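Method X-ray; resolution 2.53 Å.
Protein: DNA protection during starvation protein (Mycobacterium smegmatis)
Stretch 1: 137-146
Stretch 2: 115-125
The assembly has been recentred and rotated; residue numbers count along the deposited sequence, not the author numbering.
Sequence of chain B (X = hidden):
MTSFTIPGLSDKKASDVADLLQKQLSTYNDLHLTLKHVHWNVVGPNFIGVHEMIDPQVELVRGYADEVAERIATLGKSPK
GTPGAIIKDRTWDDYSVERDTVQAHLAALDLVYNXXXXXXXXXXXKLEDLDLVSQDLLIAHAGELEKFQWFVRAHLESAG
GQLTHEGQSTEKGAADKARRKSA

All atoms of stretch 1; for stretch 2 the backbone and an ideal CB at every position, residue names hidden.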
ATOM      1  N   LEU B 137      18.307  16.865 -18.348  1.00 31.92           N
ATOM      2  CA  LEU B 137      17.163  17.245 -17.544  1.00 30.98           C
ATOM      3  C   LEU B 137      16.091  17.772 -18.488  1.00 31.34           C
ATOM      4  O   LEU B 137      14.927  17.365 -18.418  1.00 29.09           O
ATOM      5  CB  LEU B 137      17.563  18.344 -16.554  1.00 32.13           C
ATOM      6  CG  LEU B 137      16.767  18.529 -15.263  1.00 34.19           C
ATOM      7  CD1 LEU B 137      16.637  20.014 -14.969  1.00 33.37           C
ATOM      8  CD2 LEU B 137      15.403  17.881 -15.394  1.00 35.03           C
ATOM      9  N   LEU B 138      16.484  18.674 -19.385  1.00 29.42           N
ATOM     10  CA  LEU B 138      15.518  19.239 -20.317  1.00 28.62           C
ATOM     11  C   LEU B 138      15.025  18.206 -21.357  1.00 27.79           C
ATOM     12  O   LEU B 138      13.852  18.228 -21.759  1.00 25.61           O
ATOM     13  CB  LEU B 138      16.100  20.484 -21.003  1.00 26.78           C
ATOM     14  CG  LEU B 138      16.419  21.703 -20.105  1.00 24.94           C
ATOM     15  CD1 LEU B 138      16.551  22.946 -20.997  1.00 25.60           C
ATOM     16  CD2 LEU B 138      15.337  21.942 -19.067  1.00 20.90           C
ATOM     17  N   ILE B 139      15.913  17.305 -21.786  1.00 32.18           N
ATOM     18  CA  ILE B 139      15.526  16.283 -22.752  1.00 35.76           C
ATOM     19  C   ILE B 139      14.459  15.364 -22.156  1.00 34.45           C
ATOM     20  O   ILE B 139      13.585  14.880 -22.870  1.00 39.97           O
ATOM     21  CB  ILE B 139      16.735  15.416 -23.190  1.00 32.94           C
ATOM     22  CG1 ILE B 139      17.769  16.296 -23.909  1.00 30.36           C
ATOM     23  CG2 ILE B 139      16.257  14.264 -24.079  1.00 27.57           C
ATOM     24  CD1 ILE B 139      19.001  15.563 -24.386  1.00 23.56           C
ATOM     25  N   ALA B 140      14.527  15.125 -20.848  1.00 35.19           N
ATOM     26  CA  ALA B 140      13.549  14.257 -20.194  1.00 36.81           C
ATOM     27  C   ALA B 140      12.186  14.927 -20.132  1.00 36.89           C
ATOM     28  O   ALA B 140      11.152  14.278 -20.279  1.00 36.19           O
ATOM     29  CB  ALA B 140      14.013  13.884 -18.789  1.00 35.61           C
ATOM     30  N   HIS B 141      12.197  16.233 -19.912  1.00 34.19           N
ATOM     31  CA  HIS B 141      10.976  17.024 -19.825  1.00 32.78           C
ATOM     32  C   HIS B 141      10.269  17.153 -21.169  1.00 32.07           C
ATOM     33  O   HIS B 141       9.025  17.141 -21.241  1.00 31.44           O
ATOM     34  CB  HIS B 141      11.308  18.427 -19.325  1.00 31.30           C
ATOM     35  CG  HIS B 141      11.818  18.468 -17.924  1.00 29.92           C
ATOM     36  ND1 HIS B 141      12.141  19.646 -17.289  1.00 31.18           N
ATOM     37  CD2 HIS B 141      12.010  17.489 -17.011  1.00 30.96           C
ATOM     38  CE1 HIS B 141      12.503  19.393 -16.045  1.00 30.42           C
ATOM     39  NE2 HIS B 141      12.430  18.088 -15.852  1.00 31.53           N
ATOM     40  N   ALA B 142      11.073  17.301 -22.219  1.00 32.14           N
ATOM     41  CA  ALA B 142      10.571  17.464 -23.569  1.00 30.83           C
ATOM     42  C   ALA B 142       9.716  16.281 -23.983  1.00 31.91           C
ATOM     43  O   ALA B 142       8.734  16.448 -24.703  1.00 34.23           O
ATOM     44  CB  ALA B 142      11.736  17.642 -24.524  1.00 28.45           C
ATOM     45  N   GLY B 143      10.086  15.086 -23.527  1.00 35.19           N
ATOM     46  CA  GLY B 143       9.317  13.897 -23.861  1.00 37.17           C
ATOM     47  C   GLY B 143       7.872  13.994 -23.395  1.00 38.22           C
ATOM     48  O   GLY B 143       6.940  13.715 -24.157  1.00 38.55           O
ATOM     49  N   GLU B 144       7.680  14.397 -22.141  1.00 37.72           N
ATOM     50  CA  GLU B 144       6.342  14.532 -21.582  1.00 36.99           C
ATOM     51  C   GLU B 144       5.634  15.768 -22.122  1.00 36.03           C
ATOM     52  O   GLU B 144       4.458  15.702 -22.460  1.00 35.24           O
ATOM     53  CB  GLU B 144       6.419  14.566 -20.058  1.00 38.59           C
ATOM     54  CG  GLU B 144       6.912  13.255 -19.473  1.00 39.56           C
ATOM     55  CD  GLU B 144       5.931  12.112 -19.701  1.00 40.27           C
ATOM     56  OE1 GLU B 144       6.284  10.945 -19.443  1.00 39.86           O
ATOM     57  OE2 GLU B 144       4.797  12.384 -20.134  1.00 41.55           O
ATOM     58  N   LEU B 145       6.349  16.891 -22.219  1.00 34.40           N
ATOM     59  CA  LEU B 145       5.766  18.116 -22.767  1.00 31.94           C
ATOM     60  C   LEU B 145       5.190  17.866 -24.151  1.00 32.72           C
ATOM     61  O   LEU B 145       4.096  18.319 -24.463  1.00 33.54           O
ATOM     62  CB  LEU B 145       6.817  19.220 -22.881  1.00 30.27           C
ATOM     63  CG  LEU B 145       7.057  20.167 -21.702  1.00 28.58           C
ATOM     64  CD1 LEU B 145       6.167  19.775 -20.519  1.00 26.38           C
ATOM     65  CD2 LEU B 145       8.538  20.146 -21.334  1.00 24.72           C
ATOM     66  N   GLU B 146       5.931  17.150 -24.985  1.00 35.13           N
ATOM     67  CA  GLU B 146       5.474  16.857 -26.336  1.00 36.87           C
ATOM     68  C   GLU B 146       4.359  15.822 -26.387  1.00 36.98           C
ATOM     69  O   GLU B 146       3.440  15.934 -27.196  1.00 37.31           O
ATOM     70  CB  GLU B 146       6.652  16.406 -27.188  1.00 37.12           C
ATOM     71  CG  GLU B 146       7.484  17.567 -27.672  1.00 40.77           C
ATOM     72  CD  GLU B 146       8.819  17.138 -28.215  1.00 41.13           C
ATOM     73  OE1 GLU B 146       8.884  16.036 -28.805  1.00 41.43           O
ATOM     74  OE2 GLU B 146       9.791  17.910 -28.060  1.00 39.46           O
ATOM     75  N   UNK B 115       5.000  27.119 -28.005  1.00 29.99           N
ATOM     76  CA  UNK B 115       6.048  27.961 -27.465  1.00 30.58           C
ATOM     77  C   UNK B 115       6.950  27.207 -26.502  1.00 31.51           C
ATOM     78  O   UNK B 115       8.185  27.287 -26.596  1.00 29.69           O
ATOM     79  CB  UNK B 115       5.434  29.174 -26.763  1.00 30.58           C
ATOM     80  N   UNK B 116       6.324  26.474 -25.579  1.00 32.56           N
ATOM     81  CA  UNK B 116       7.034  25.698 -24.559  1.00 33.72           C
ATOM     82  C   UNK B 116       7.979  24.666 -25.168  1.00 32.29           C
ATOM     83  O   UNK B 116       9.146  24.574 -24.786  1.00 32.83           O
ATOM     84  CB  UNK B 116       6.029  24.996 -23.643  1.00 33.72           C
ATOM     85  N   UNK B 117       7.473  23.903 -26.129  1.00 31.39           N
ATOM     86  CA  UNK B 117       8.281  22.882 -26.775  1.00 32.65           C
ATOM     87  C   UNK B 117       9.381  23.501 -27.602  1.00 37.36           C
ATOM     88  O   UNK B 117      10.533  23.065 -27.525  1.00 34.62           O
ATOM     89  CB  UNK B 117       7.409  21.981 -27.652  1.00 32.65           C
ATOM     90  N   UNK B 118       9.039  24.510 -28.398  1.00 41.10           N
ATOM     91  CA  UNK B 118      10.046  25.169 -29.220  1.00 43.04           C
ATOM     92  C   UNK B 118      11.145  25.759 -28.330  1.00 40.56           C
ATOM     93  O   UNK B 118      12.340  25.610 -28.615  1.00 36.10           O
ATOM     94  CB  UNK B 118       9.407  26.260 -30.082  1.00 43.04           C
ATOM     95  N   UNK B 119      10.744  26.420 -27.249  1.00 36.22           N
ATOM     96  CA  UNK B 119      11.710  27.004 -26.329  1.00 34.16           C
ATOM     97  C   UNK B 119      12.580  25.943 -25.671  1.00 32.85           C
ATOM     98  O   UNK B 119      13.764  26.175 -25.401  1.00 34.34           O
ATOM     99  CB  UNK B 119      10.988  27.822 -25.257  1.00 34.16           C
ATOM    100  N   UNK B 120      11.997  24.780 -25.398  1.00 32.53           N
ATOM    101  CA  UNK B 120      12.754  23.713 -24.760  1.00 32.74           C
ATOM    102  C   UNK B 120      13.775  23.117 -25.727  1.00 35.10           C
ATOM    103  O   UNK B 120      14.894  22.783 -25.333  1.00 32.23           O
ATOM    104  CB  UNK B 120      11.810  22.624 -24.247  1.00 32.74           C
ATOM    105  N   UNK B 121      13.393  22.995 -26.993  1.00 40.45           N
ATOM    106  CA  UNK B 121      14.301  22.464 -28.000  1.00 45.09           C
ATOM    107  C   UNK B 121      15.553  23.336 -28.126  1.00 47.73           C
ATOM    108  O   UNK B 121      16.674  22.821 -28.150  1.00 41.92           O
ATOM    109  CB  UNK B 121      13.590  22.359 -29.351  1.00 45.09           C
ATOM    110  N   UNK B 122      15.361  24.653 -28.195  1.00 52.03           N
ATOM    111  CA  UNK B 122      16.485  25.588 -28.314  1.00 53.62           C
ATOM    112  C   UNK B 122      17.476  25.395 -27.164  1.00 52.89           C
ATOM    113  O   UNK B 122      18.671  25.213 -27.390  1.00 52.42           O
ATOM    114  CB  UNK B 122      15.979  27.032 -28.337  1.00 53.62           C
ATOM    115  N   UNK B 123      16.963  25.434 -25.937  1.00 50.45           N
ATOM    116  CA  UNK B 123      17.788  25.266 -24.746  1.00 44.07           C
ATOM    117  C   UNK B 123      18.553  23.965 -24.767  1.00 38.64           C
ATOM    118  O   UNK B 123      19.749  23.944 -24.420  1.00 37.70           O
ATOM    119  CB  UNK B 123      16.923  25.334 -23.486  1.00 44.07           C
ATOM    120  N   UNK B 124      17.898  22.875 -25.159  1.00 33.89           N
ATOM    121  CA  UNK B 124      18.577  21.595 -25.234  1.00 35.36           C
ATOM    122  C   UNK B 124      19.745  21.737 -26.208  1.00 35.02           C
ATOM    123  O   UNK B 124      20.858  21.267 -25.944  1.00 33.16           O
ATOM    124  CB  UNK B 124      17.620  20.482 -25.667  1.00 35.36           C
ATOM    125  N   UNK B 125      19.473  22.400 -27.326  1.00 32.38           N
ATOM    126  CA  UNK B 125      20.444  22.703 -28.354  1.00 33.19           C
ATOM    127  C   UNK B 125      21.586  23.592 -27.794  1.00 36.11           C
ATOM    128  O   UNK B 125      22.749  23.335 -28.042  1.00 32.44           O
ATOM    129  CB  UNK B 125      19.752  23.390 -29.533  1.00 33.19           C
TER

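Both stretches are helical and run nearly antiparallel, with axes 9.5 Å apart at closest approach and 156° between their directions.

Position 115 is out of reach of stretch 1. Its backbone angles are helical, and any helix-tolerant residue would fit. It is G115.

Position 116 points toward L145. The ideal CB lies 5.3 Å from L145 CG, so a medium apolar side chain would suit. It is V116, chi1 t. Its CG1 packs 4.1 Å from L145 CG.

Position 117 points toward the end of stretch 1. Its ideal CB is 4.4 Å from E146 CG, with L145 alongside. Leucine, isoleucine or methionine could cover both. It is I117. Its CG1 is 4.4 Å from L145 CB, and its CG2 lies 3.4 Å from E146 OE2, against the carboxylate.

Positions 118 and 119 meet nothing of stretch 1, and polar residues would do. They are E118, which is poorly ordered, and D119.

Position 120 points toward stretch 1. The ideal CB is 5.0 Å from both A142 CB and L145 CD2, and 5.4 Å from L138 O. A small or branched side chain such as alanine, valine, serine or threonine would suit. It is T120. Its CG2 sits 4.1 Å from A142 CB. Its OG1 donates to V116 O at 2.7 Å.

Position 121 has its CA-to-CB bond directed away, and no atom of stretch 1 is near the ideal CB. However, the carboxylate of E146 extends to this side, so a long basic side chain could reach it. It is R121. The chain folds back with chi1 and chi2 both m, and NH2 forms a salt bridge with E146 OE2 at 2.9 Å. A weak hydrogen bond runs from R121 NH2 to E146 OE1 at 3.0 Å.

Position 122 is out of reach and allows many residues. It is K122.

Position 123 is tight: the ideal CB is 3.5 Å from L138 CD1. Glycine, alanine or serine fit most readily. It is S123, whose CB touches L138 CD1 at 3.5 Å.

Position 124 points toward an apolar patch. Its ideal CB is 4.5 Å from I139 CG1 and 4.9 Å from L138 CB. A large aliphatic residue would suit. It is I124. Its CG1 is 3.6 Å from L138 CB, while its CD1 reaches I139 CG1 at 3.9 Å and A142 CB at 4.1 Å.

Position 125 is out of reach, with a polar residue acceptable. It is E125.

Stretch 2 (115-125) GVIEDTRKSIE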
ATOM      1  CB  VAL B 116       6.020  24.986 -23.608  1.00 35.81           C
ATOM      2  CG1 VAL B 116       6.753  24.198 -22.509  1.00 33.94           C
ATOM      3  CG2 VAL B 116       5.098  26.020 -22.987  1.00 34.18           C
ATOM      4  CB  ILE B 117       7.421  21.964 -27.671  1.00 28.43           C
ATOM      5  CG1 ILE B 117       6.400  21.231 -26.798  1.00 25.09           C
ATOM      6  CG2 ILE B 117       8.318  20.978 -28.439  1.00 22.28           C
ATOM      7  CD1 ILE B 117       5.387  20.425 -27.573  1.00 25.51           C
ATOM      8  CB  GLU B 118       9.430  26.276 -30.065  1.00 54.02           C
ATOM      9  CG  GLU B 118      10.422  26.862 -31.050  1.00 77.27           C
ATOM     10  CD  GLU B 118       9.850  28.006 -31.849  1.00 87.65           C
ATOM     11  OE1 GLU B 118      10.552  28.512 -32.749  1.00 91.03           O
ATOM     12  OE2 GLU B 118       8.699  28.401 -31.576  1.00 91.76           O
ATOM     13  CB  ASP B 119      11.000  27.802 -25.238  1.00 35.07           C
ATOM     14  CG  ASP B 119      10.504  29.146 -25.731  1.00 39.84           C
ATOM     15  OD1 ASP B 119       9.855  29.878 -24.939  1.00 39.45           O
ATOM     16  OD2 ASP B 119      10.774  29.468 -26.912  1.00 41.32           O
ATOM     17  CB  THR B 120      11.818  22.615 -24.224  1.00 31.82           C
ATOM     18  OG1 THR B 120      10.878  23.210 -23.312  1.00 28.10           O
ATOM     19  CG2 THR B 120      12.617  21.533 -23.485  1.00 27.33           C
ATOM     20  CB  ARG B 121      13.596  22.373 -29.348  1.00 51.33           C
ATOM     21  CG  ARG B 121      12.510  21.327 -29.398  1.00 65.54           C
ATOM     22  CD  ARG B 121      13.095  19.932 -29.388  1.00 72.42           C
ATOM     23  NE  ARG B 121      12.070  18.932 -29.661  1.00 74.92           N
ATOM     24  CZ  ARG B 121      12.342  17.698 -30.056  1.00 75.27           C
ATOM     25  NH1 ARG B 121      13.605  17.340 -30.210  1.00 75.92           N
ATOM     26  NH2 ARG B 121      11.368  16.836 -30.303  1.00 74.81           N
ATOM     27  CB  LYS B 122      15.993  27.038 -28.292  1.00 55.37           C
ATOM     28  CG  LYS B 122      15.001  27.417 -29.378  1.00 64.89           C
ATOM     29  CD  LYS B 122      14.557  28.869 -29.191  1.00 69.68           C
ATOM     30  CE  LYS B 122      13.435  29.273 -30.148  1.00 70.98           C
ATOM     31  NZ  LYS B 122      12.898  30.633 -29.840  1.00 70.17           N
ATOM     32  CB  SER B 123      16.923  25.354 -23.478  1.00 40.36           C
ATOM     33  OG  SER B 123      16.323  26.623 -23.335  1.00 37.31           O
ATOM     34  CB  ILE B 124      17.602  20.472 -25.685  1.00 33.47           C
ATOM     35  CG1 ILE B 124      16.739  20.019 -24.516  1.00 32.56           C
ATOM     36  CG2 ILE B 124      18.388  19.337 -26.363  1.00 31.56           C
ATOM     37  CD1 ILE B 124      15.457  19.276 -24.868  1.00 27.78           C
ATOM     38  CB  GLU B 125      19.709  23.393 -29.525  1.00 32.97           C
ATOM     39  CG  GLU B 125      20.505  23.628 -30.797  1.00 30.59           C
ATOM     40  CD  GLU B 125      19.616  24.296 -31.907  1.00 35.66           C
ATOM     41  OE1 GLU B 125      18.724  25.126 -31.539  1.00 36.75           O
ATOM     42  OE2 GLU B 125      19.794  23.999 -33.125  1.00 36.33           O
TER
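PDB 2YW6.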